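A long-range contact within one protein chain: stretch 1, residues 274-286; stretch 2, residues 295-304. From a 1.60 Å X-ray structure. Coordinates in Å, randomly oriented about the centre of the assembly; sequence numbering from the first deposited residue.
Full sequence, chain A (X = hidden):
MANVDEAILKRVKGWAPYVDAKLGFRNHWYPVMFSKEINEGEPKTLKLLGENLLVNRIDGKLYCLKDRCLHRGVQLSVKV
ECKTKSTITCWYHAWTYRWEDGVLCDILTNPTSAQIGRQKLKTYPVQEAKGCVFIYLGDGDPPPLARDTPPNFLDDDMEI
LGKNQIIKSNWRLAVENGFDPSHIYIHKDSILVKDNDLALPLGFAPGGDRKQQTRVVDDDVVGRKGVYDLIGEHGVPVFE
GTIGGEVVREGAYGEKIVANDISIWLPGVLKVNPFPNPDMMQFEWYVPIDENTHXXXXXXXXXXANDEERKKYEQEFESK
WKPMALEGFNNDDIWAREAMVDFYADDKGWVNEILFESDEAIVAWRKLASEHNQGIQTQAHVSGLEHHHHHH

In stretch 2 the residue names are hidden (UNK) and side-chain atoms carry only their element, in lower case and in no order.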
ATOM      1  N   PRO A 274     -19.692  19.177 -33.831  1.00 18.93           N
ATOM      2  CA  PRO A 274     -20.153  17.797 -33.868  1.00 19.49           C
ATOM      3  C   PRO A 274     -18.974  16.838 -33.624  1.00 19.73           C
ATOM      4  O   PRO A 274     -17.839  17.193 -33.798  1.00 21.06           O
ATOM      5  CB  PRO A 274     -20.729  17.691 -35.300  1.00 20.23           C
ATOM      6  CG  PRO A 274     -19.873  18.594 -36.125  1.00 21.04           C
ATOM      7  CD  PRO A 274     -19.407  19.686 -35.183  1.00 21.00           C
ATOM      8  N   PHE A 275     -19.275  15.616 -33.223  1.00 18.61           N
ATOM      9  CA  PHE A 275     -18.265  14.553 -33.003  1.00 19.67           C
ATOM     10  C   PHE A 275     -18.972  13.265 -32.673  1.00 18.97           C
ATOM     11  O   PHE A 275     -19.991  13.339 -31.997  1.00 17.58           O
ATOM     12  CB  PHE A 275     -17.346  14.897 -31.835  1.00 18.87           C
ATOM     13  CG  PHE A 275     -16.024  14.187 -31.938  1.00 19.66           C
ATOM     14  CD1 PHE A 275     -15.031  14.694 -32.757  1.00 20.12           C
ATOM     15  CD2 PHE A 275     -15.809  13.004 -31.248  1.00 20.29           C
ATOM     16  CE1 PHE A 275     -13.835  14.005 -32.890  1.00 20.19           C
ATOM     17  CE2 PHE A 275     -14.605  12.320 -31.389  1.00 21.02           C
ATOM     18  CZ  PHE A 275     -13.642  12.826 -32.229  1.00 19.48           C
ATOM     19  N   PRO A 276     -18.528  12.062 -33.115  1.00 18.81           N
ATOM     20  CA  PRO A 276     -17.344  11.860 -33.988  1.00 21.03           C
ATOM     21  C   PRO A 276     -17.652  11.932 -35.499  1.00 24.56           C
ATOM     22  O   PRO A 276     -16.776  11.655 -36.339  1.00 23.86           O
ATOM     23  CB  PRO A 276     -16.975  10.427 -33.590  1.00 19.68           C
ATOM     24  CG  PRO A 276     -18.329   9.778 -33.424  1.00 22.35           C
ATOM     25  CD  PRO A 276     -19.075  10.803 -32.614  1.00 20.45           C
ATOM     26  N   ASN A 277     -18.865  12.379 -35.812  1.00 21.78           N
ATOM     27  CA  ASN A 277     -19.400  12.560 -37.196  1.00 22.64           C
ATOM     28  C   ASN A 277     -20.182  13.868 -37.234  1.00 23.88           C
ATOM     29  O   ASN A 277     -20.643  14.358 -36.196  1.00 21.32           O
ATOM     30  CB  ASN A 277     -20.183  11.326 -37.608  1.00 23.00           C
ATOM     31  CG  ASN A 277     -20.227  11.115 -39.108  1.00 25.56           C
ATOM     32  OD1 ASN A 277     -19.185  11.124 -39.750  1.00 21.88           O
ATOM     33  ND2 ASN A 277     -21.425  10.956 -39.653  1.00 27.38           N
ATOM     34  N   PRO A 278     -20.320  14.545 -38.405  1.00 24.35           N
ATOM     35  CA  PRO A 278     -20.961  15.860 -38.438  1.00 23.82           C
ATOM     36  C   PRO A 278     -22.424  15.911 -37.979  1.00 23.12           C
ATOM     37  O   PRO A 278     -22.877  17.009 -37.763  1.00 25.32           O
ATOM     38  CB  PRO A 278     -20.774  16.313 -39.901  1.00 27.22           C
ATOM     39  CG  PRO A 278     -19.496  15.591 -40.298  1.00 27.28           C
ATOM     40  CD  PRO A 278     -19.678  14.220 -39.700  1.00 26.38           C
ATOM     41  N   ASP A 279     -23.098  14.760 -37.840  1.00 21.76           N
ATOM     42  CA  ASP A 279     -24.538  14.617 -37.540  1.00 22.19           C
ATOM     43  C   ASP A 279     -24.749  14.291 -36.054  1.00 22.48           C
ATOM     44  O   ASP A 279     -25.923  14.100 -35.606  1.00 22.44           O
ATOM     45  CB  ASP A 279     -25.142  13.553 -38.464  1.00 26.38           C
ATOM     46  CG  ASP A 279     -24.582  12.153 -38.219  1.00 26.95           C
ATOM     47  OD1 ASP A 279     -23.388  12.051 -37.916  1.00 26.95           O
ATOM     48  OD2 ASP A 279     -25.366  11.164 -38.291  1.00 36.44           O
ATOM     49  N   MET A 280     -23.674  14.230 -35.273  1.00 21.64           N
ATOM     50  CA  MET A 280     -23.843  13.812 -33.859  1.00 21.38           C
ATOM     51  C   MET A 280     -22.955  14.655 -32.944  1.00 18.83           C
ATOM     52  O   MET A 280     -22.141  15.439 -33.423  1.00 17.37           O
ATOM     53  CB  MET A 280     -23.621  12.306 -33.719  1.00 24.49           C
ATOM     54  CG  MET A 280     -22.258  11.813 -33.963  1.00 25.87           C
ATOM     55  SD  MET A 280     -22.293   9.996 -34.394  1.00 29.13           S
ATOM     56  CE  MET A 280     -23.411   9.274 -33.234  1.00 32.98           C
ATOM     57  N   MET A 281     -23.147  14.526 -31.631  1.00 18.55           N
ATOM     58  CA  MET A 281     -22.291  15.251 -30.686  1.00 19.21           C
ATOM     59  C   MET A 281     -21.880  14.338 -29.537  1.00 15.42           C
ATOM     60  O   MET A 281     -22.480  13.300 -29.353  1.00 15.69           O
ATOM     61  CB  MET A 281     -22.952  16.523 -30.156  1.00 20.54           C
ATOM     62  CG  MET A 281     -24.316  16.362 -29.650  1.00 21.44           C
ATOM     63  SD  MET A 281     -25.115  18.025 -29.466  1.00 26.28           S
ATOM     64  CE  MET A 281     -25.680  18.357 -31.136  1.00 30.74           C
ATOM     65  N   GLN A 282     -20.776  14.692 -28.894  1.00 14.62           N
ATOM     66  CA  GLN A 282     -20.268  13.862 -27.791  1.00 14.29           C
ATOM     67  C   GLN A 282     -20.426  14.623 -26.474  1.00 13.15           C
ATOM     68  O   GLN A 282     -20.017  15.775 -26.403  1.00 14.60           O
ATOM     69  CB  GLN A 282     -18.841  13.426 -28.099  1.00 14.59           C
ATOM     70  CG  GLN A 282     -18.238  12.540 -27.033  1.00 14.96           C
ATOM     71  CD  GLN A 282     -17.107  11.644 -27.501  1.00 18.40           C
ATOM     72  OE1 GLN A 282     -16.965  11.395 -28.700  1.00 19.19           O
ATOM     73  NE2 GLN A 282     -16.290  11.153 -26.565  1.00 18.07           N
ATOM     74  N   PHE A 283     -20.987  13.964 -25.474  1.00 14.16           N
ATOM     75  CA  PHE A 283     -21.032  14.529 -24.107  1.00 14.19           C
ATOM     76  C   PHE A 283     -20.362  13.515 -23.189  1.00 13.15           C
ATOM     77  O   PHE A 283     -20.763  12.343 -23.165  1.00 15.37           O
ATOM     78  CB  PHE A 283     -22.469  14.778 -23.652  1.00 14.84           C
ATOM     79  CG  PHE A 283     -23.436  15.450 -24.602  1.00 15.33           C
ATOM     80  CD1 PHE A 283     -24.212  14.698 -25.484  1.00 16.23           C
ATOM     81  CD2 PHE A 283     -23.622  16.828 -24.583  1.00 14.75           C
ATOM     82  CE1 PHE A 283     -25.153  15.312 -26.305  1.00 16.49           C
ATOM     83  CE2 PHE A 283     -24.580  17.428 -25.392  1.00 15.95           C
ATOM     84  CZ  PHE A 283     -25.362  16.665 -26.222  1.00 16.45           C
ATOM     85  N   GLU A 284     -19.334  13.926 -22.453  1.00 13.19           N
ATOM     86  CA  GLU A 284     -18.652  12.956 -21.597  1.00 12.05           C
ATOM     87  C   GLU A 284     -18.393  13.598 -20.226  1.00 11.77           C
ATOM     88  O   GLU A 284     -17.909  14.731 -20.112  1.00 12.72           O
ATOM     89  CB  GLU A 284     -17.399  12.377 -22.274  1.00 13.71           C
ATOM     90  CG  GLU A 284     -16.368  13.390 -22.609  1.00 14.15           C
ATOM     91  CD  GLU A 284     -15.106  12.740 -23.210  1.00 15.50           C
ATOM     92  OE1 GLU A 284     -15.297  11.734 -23.945  1.00 16.18           O
ATOM     93  OE2 GLU A 284     -14.005  13.160 -22.879  1.00 15.45           O
ATOM     94  N   TRP A 285     -18.684  12.809 -19.206  1.00 11.87           N
ATOM     95  CA  TRP A 285     -18.469  13.197 -17.803  1.00 11.68           C
ATOM     96  C   TRP A 285     -17.216  12.495 -17.277  1.00 12.11           C
ATOM     97  O   TRP A 285     -16.964  11.321 -17.665  1.00 12.83           O
ATOM     98  CB  TRP A 285     -19.654  12.801 -16.941  1.00 11.52           C
ATOM     99  CG  TRP A 285     -20.879  13.662 -17.031  1.00 10.89           C
ATOM    100  CD1 TRP A 285     -21.264  14.517 -16.050  1.00 11.39           C
ATOM    101  CD2 TRP A 285     -21.905  13.728 -18.047  1.00 12.03           C
ATOM    102  NE1 TRP A 285     -22.469  15.093 -16.348  1.00 11.85           N
ATOM    103  CE2 TRP A 285     -22.877  14.642 -17.576  1.00 11.95           C
ATOM    104  CE3 TRP A 285     -22.107  13.104 -19.283  1.00 11.50           C
ATOM    105  CZ2 TRP A 285     -24.020  14.950 -18.311  1.00 13.86           C
ATOM    106  CZ3 TRP A 285     -23.265  13.400 -19.992  1.00 12.48           C
ATOM    107  CH2 TRP A 285     -24.187  14.318 -19.501  1.00 13.44           C
ATOM    108  N   TYR A 286     -16.608  13.127 -16.298  1.00 10.71           N
ATOM    109  CA  TYR A 286     -15.494  12.608 -15.501  1.00 10.91           C
ATOM    110  C   TYR A 286     -15.925  12.675 -14.047  1.00 11.26           C
ATOM    111  O   TYR A 286     -15.746  13.713 -13.368  1.00 11.39           O
ATOM    112  CB  TYR A 286     -14.247  13.405 -15.807  1.00 12.49           C
ATOM    113  CG  TYR A 286     -14.106  13.806 -17.249  1.00 12.22           C
ATOM    114  CD1 TYR A 286     -13.623  12.925 -18.222  1.00 12.39           C
ATOM    115  CD2 TYR A 286     -14.536  15.052 -17.663  1.00 12.15           C
ATOM    116  CE1 TYR A 286     -13.501  13.335 -19.541  1.00 12.53           C
ATOM    117  CE2 TYR A 286     -14.435  15.456 -18.981  1.00 12.40           C
ATOM    118  CZ  TYR A 286     -13.914  14.597 -19.929  1.00 12.37           C
ATOM    119  OH  TYR A 286     -13.860  15.132 -21.214  1.00 13.56           O
ATOM    120  N   UNK A 295     -15.373   7.730 -12.851  1.00 10.90           N
ATOM    121  CA  UNK A 295     -16.146   7.139 -13.969  1.00 12.17           C
ATOM    122  C   UNK A 295     -15.939   7.995 -15.218  1.00 12.31           C
ATOM    123  O   UNK A 295     -16.037   9.210 -15.190  1.00 12.99           O
ATOM    124  c   UNK A 295     -18.182   4.838 -12.947  1.00 16.49           C
ATOM    125  c   UNK A 295     -18.635   3.953 -12.005  1.00 17.97           C
ATOM    126  c   UNK A 295     -19.137   4.418 -10.808  1.00 19.35           C
ATOM    127  c   UNK A 295     -18.162   6.195 -12.684  1.00 13.05           C
ATOM    128  o   UNK A 295     -19.567   3.464  -9.924  1.00 25.18           O
ATOM    129  c   UNK A 295     -19.111   5.773 -10.508  1.00 16.39           C
ATOM    130  c   UNK A 295     -18.654   6.657 -11.466  1.00 14.45           C
ATOM    131  c   UNK A 295     -17.653   7.105 -13.742  1.00 11.96           C
ATOM    132  N   UNK A 296     -15.581   7.372 -16.324  1.00 11.26           N
ATOM    133  CA  UNK A 296     -15.501   8.030 -17.640  1.00 12.56           C
ATOM    134  C   UNK A 296     -16.797   7.675 -18.342  1.00 12.22           C
ATOM    135  O   UNK A 296     -16.982   6.532 -18.883  1.00 12.78           O
ATOM    136  c   UNK A 296     -13.264   7.961 -22.009  1.00 15.10           C
ATOM    137  c   UNK A 296     -14.313   9.982 -21.332  1.00 12.91           C
ATOM    138  c   UNK A 296     -13.707   9.229 -22.333  1.00 14.93           C
ATOM    139  o   UNK A 296     -13.582   9.784 -23.602  1.00 15.44           O
ATOM    140  c   UNK A 296     -14.470   9.457 -20.065  1.00 13.05           C
ATOM    141  c   UNK A 296     -13.481   7.426 -20.756  1.00 14.09           C
ATOM    142  c   UNK A 296     -14.105   8.162 -19.746  1.00 13.44           C
ATOM    143  c   UNK A 296     -14.229   7.591 -18.364  1.00 12.68           C
ATOM    144  N   UNK A 297     -17.759   8.579 -18.214  1.00 11.39           N
ATOM    145  CA  UNK A 297     -19.150   8.325 -18.593  1.00 12.43           C
ATOM    146  C   UNK A 297     -19.371   8.999 -19.942  1.00 12.96           C
ATOM    147  O   UNK A 297     -19.495  10.232 -20.028  1.00 11.50           O
ATOM    148  c   UNK A 297     -23.356   6.894 -17.109  1.00 12.86           C
ATOM    149  c   UNK A 297     -22.036   7.323 -16.992  1.00 12.18           C
ATOM    150  c   UNK A 297     -22.417   9.104 -18.472  1.00 13.48           C
ATOM    151  c   UNK A 297     -23.738   8.702 -18.600  1.00 12.71           C
ATOM    152  c   UNK A 297     -20.100   8.800 -17.485  1.00 11.75           C
ATOM    153  c   UNK A 297     -21.541   8.391 -17.688  1.00 12.75           C
ATOM    154  c   UNK A 297     -24.206   7.610 -17.915  1.00 12.87           C
ATOM    155  N   UNK A 298     -19.272   8.199 -21.011  1.00 12.16           N
ATOM    156  CA  UNK A 298     -19.171   8.731 -22.380  1.00 13.65           C
ATOM    157  C   UNK A 298     -20.558   8.582 -23.040  1.00 13.40           C
ATOM    158  O   UNK A 298     -21.166   7.471 -22.881  1.00 14.96           O
ATOM    159  o   UNK A 298     -16.285   5.759 -23.578  1.00 17.79           O
ATOM    160  c   UNK A 298     -16.012   6.946 -23.731  1.00 15.02           C
ATOM    161  c   UNK A 298     -16.751   8.023 -22.942  1.00 13.99           C
ATOM    162  n   UNK A 298     -15.157   7.383 -24.637  1.00 14.39           N
ATOM    163  c   UNK A 298     -18.223   7.870 -23.216  1.00 13.82           C
ATOM    164  N   UNK A 299     -21.054   9.619 -23.706  1.00 14.08           N
ATOM    165  CA  UNK A 299     -22.324   9.554 -24.461  1.00 15.54           C
ATOM    166  C   UNK A 299     -22.152  10.213 -25.825  1.00 15.66           C
ATOM    167  O   UNK A 299     -21.344  11.114 -25.965  1.00 15.72           O
ATOM    168  c   UNK A 299     -23.514  10.212 -23.739  1.00 16.39           C
ATOM    169  c   UNK A 299     -23.681   9.729 -22.308  1.00 17.65           C
ATOM    170  o   UNK A 299     -23.355  11.625 -23.761  1.00 17.73           O
ATOM    171  N   UNK A 300     -22.858   9.664 -26.820  1.00 14.85           N
ATOM    172  CA  UNK A 300     -23.017  10.312 -28.129  1.00 15.04           C
ATOM    173  C   UNK A 300     -24.506  10.583 -28.302  1.00 15.98           C
ATOM    174  O   UNK A 300     -25.336   9.692 -27.996  1.00 16.38           O
ATOM    175  c   UNK A 300     -20.178  10.269 -29.241  1.00 16.79           C
ATOM    176  c   UNK A 300     -21.039   9.034 -29.194  1.00 17.94           C
ATOM    177  c   UNK A 300     -22.523   9.403 -29.260  1.00 16.63           C
ATOM    178  c   UNK A 300     -20.694   8.105 -30.369  1.00 18.93           C
ATOM    179  N   UNK A 301     -24.790  11.776 -28.751  1.00 16.37           N
ATOM    180  CA  UNK A 301     -26.168  12.200 -29.004  1.00 16.07           C
ATOM    181  C   UNK A 301     -26.416  12.439 -30.472  1.00 18.25           C
ATOM    182  O   UNK A 301     -25.555  13.050 -31.117  1.00 18.60           O
ATOM    183  N   UNK A 302     -27.600  12.044 -30.944  1.00 18.33           N
ATOM    184  CA  UNK A 302     -28.030  12.394 -32.315  1.00 20.40           C
ATOM    185  C   UNK A 302     -29.518  12.679 -32.268  1.00 20.04           C
ATOM    186  O   UNK A 302     -30.265  11.870 -31.725  1.00 20.14           O
ATOM    187  c   UNK A 302     -27.753  10.573 -37.037  1.00 39.44           C
ATOM    188  c   UNK A 302     -28.085  11.468 -34.697  1.00 26.83           C
ATOM    189  c   UNK A 302     -27.748  10.271 -35.559  1.00 33.98           C
ATOM    190  n   UNK A 302     -28.844  11.507 -37.364  1.00 42.88           N
ATOM    191  c   UNK A 302     -27.779  11.200 -33.234  1.00 23.58           C
ATOM    192  N   UNK A 303     -29.981  13.829 -32.792  1.00 22.26           N
ATOM    193  CA  UNK A 303     -31.421  14.018 -32.972  1.00 24.30           C
ATOM    194  C   UNK A 303     -32.004  12.895 -33.826  1.00 24.65           C
ATOM    195  O   UNK A 303     -31.500  12.584 -34.916  1.00 26.28           O
ATOM    196  c   UNK A 303     -30.216  16.079 -33.311  1.00 26.01           C
ATOM    197  c   UNK A 303     -29.184  14.973 -33.274  1.00 22.62           C
ATOM    198  c   UNK A 303     -31.521  15.368 -33.663  1.00 26.49           C
ATOM    199  N   UNK A 304     -33.068  12.292 -33.324  1.00 23.16           N
ATOM    200  CA  UNK A 304     -33.830  11.206 -33.983  1.00 24.69           C
ATOM    201  C   UNK A 304     -35.319  11.537 -33.830  1.00 28.74           C
ATOM    202  O   UNK A 304     -35.768  11.796 -32.682  1.00 31.04           O
ATOM    203  c   UNK A 304     -33.581   9.850 -33.343  1.00 26.32           C
ATOM    204  s   UNK A 304     -31.875   9.281 -33.537  1.00 25.97           S
TER

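Position 295, already within the second strand, has one carbon leading to a six-carbon ring that bears a single oxygen. The side chain makes no close contact with stretch 1, and only the backbone comes near, its O lying 3.5 Å from Tyr286 CA; the residue is Tyr295. Position 296 has the same composition, but the end of its ring comes nearer to stretch 1 and its terminal oxygen lies 2.6 Å from Glu284 OE1. This is Tyr296, whose OH donates a hydrogen bond to that carboxylate; its CE1 also packs 3.9 Å from Tyr286 CE1.

At 297, one carbon carries a plain six-carbon ring without a heteroatom, and CB sits 4.1 Å from Trp285 CB. It is Phe297, paired with Trp285 through two backbone hydrogen bonds, Trp285 N to Phe297 O at 2.8 Å and Phe297 N to Trp285 O at 2.9 Å. Position 298 shows three carbons, the last holding one oxygen and one nitrogen, and its CA lies 4.1 Å from Glu284 CB. The amide makes it Gln298.

Position 299 has a CB carrying one oxygen and one carbon, and the oxygen lies 2.8 Å from Phe283 O. This is Thr299, whose OG1 donates to that carbonyl, the same acceptor that Thr299 N reaches at 2.8 Å, so one carbonyl serves both backbone and side chain. Position 300 has four carbons forked at the second; a terminal carbon lies 3.6 Å from Pro276 CD and CB 4.1 Å from Met280 CE. This is Leu300, giving the strand pair an apolar patch near the turn.

Position 301 has no side-chain atoms and an ideal CB here would stand 3.0 Å from Phe283 CE1, a clash. It is Gly301, and the bare backbone leaves space for that ring. At 302, four carbons in a row end in a nitrogen 3.6 Å from Asp279 OD2: Lys302, whose NZ forms a long salt bridge with that oxygen, although the carboxylate oxygen is less surely placed. At 303, three carbons close onto the backbone N, one of them 4.1 Å from Asp279 O; this is Pro303. Position 304, one carbon and one sulfur beyond reach of stretch 1, is Cys304.

The contact is an antiparallel strand pair, held by backbone hydrogen bonds at Met281–Gly301, Phe283–Thr299 and Trp285–Phe297. The alternate, non-hydrogen-bonded pairs put Gln282, Glu284, Tyr286, Tyr296, Gln298 and Leu300 on one face. There Glu284 is the polar hub: its OE1 also accepts from Gln282 NE2 at 2.9 Å, and its OE2 from Tyr286 OH at 2.6 Å. The other face carries Met281, Phe283, Trp285, Phe297 and Thr299.

Stretch 2 295-304: YYFQTLGKPC
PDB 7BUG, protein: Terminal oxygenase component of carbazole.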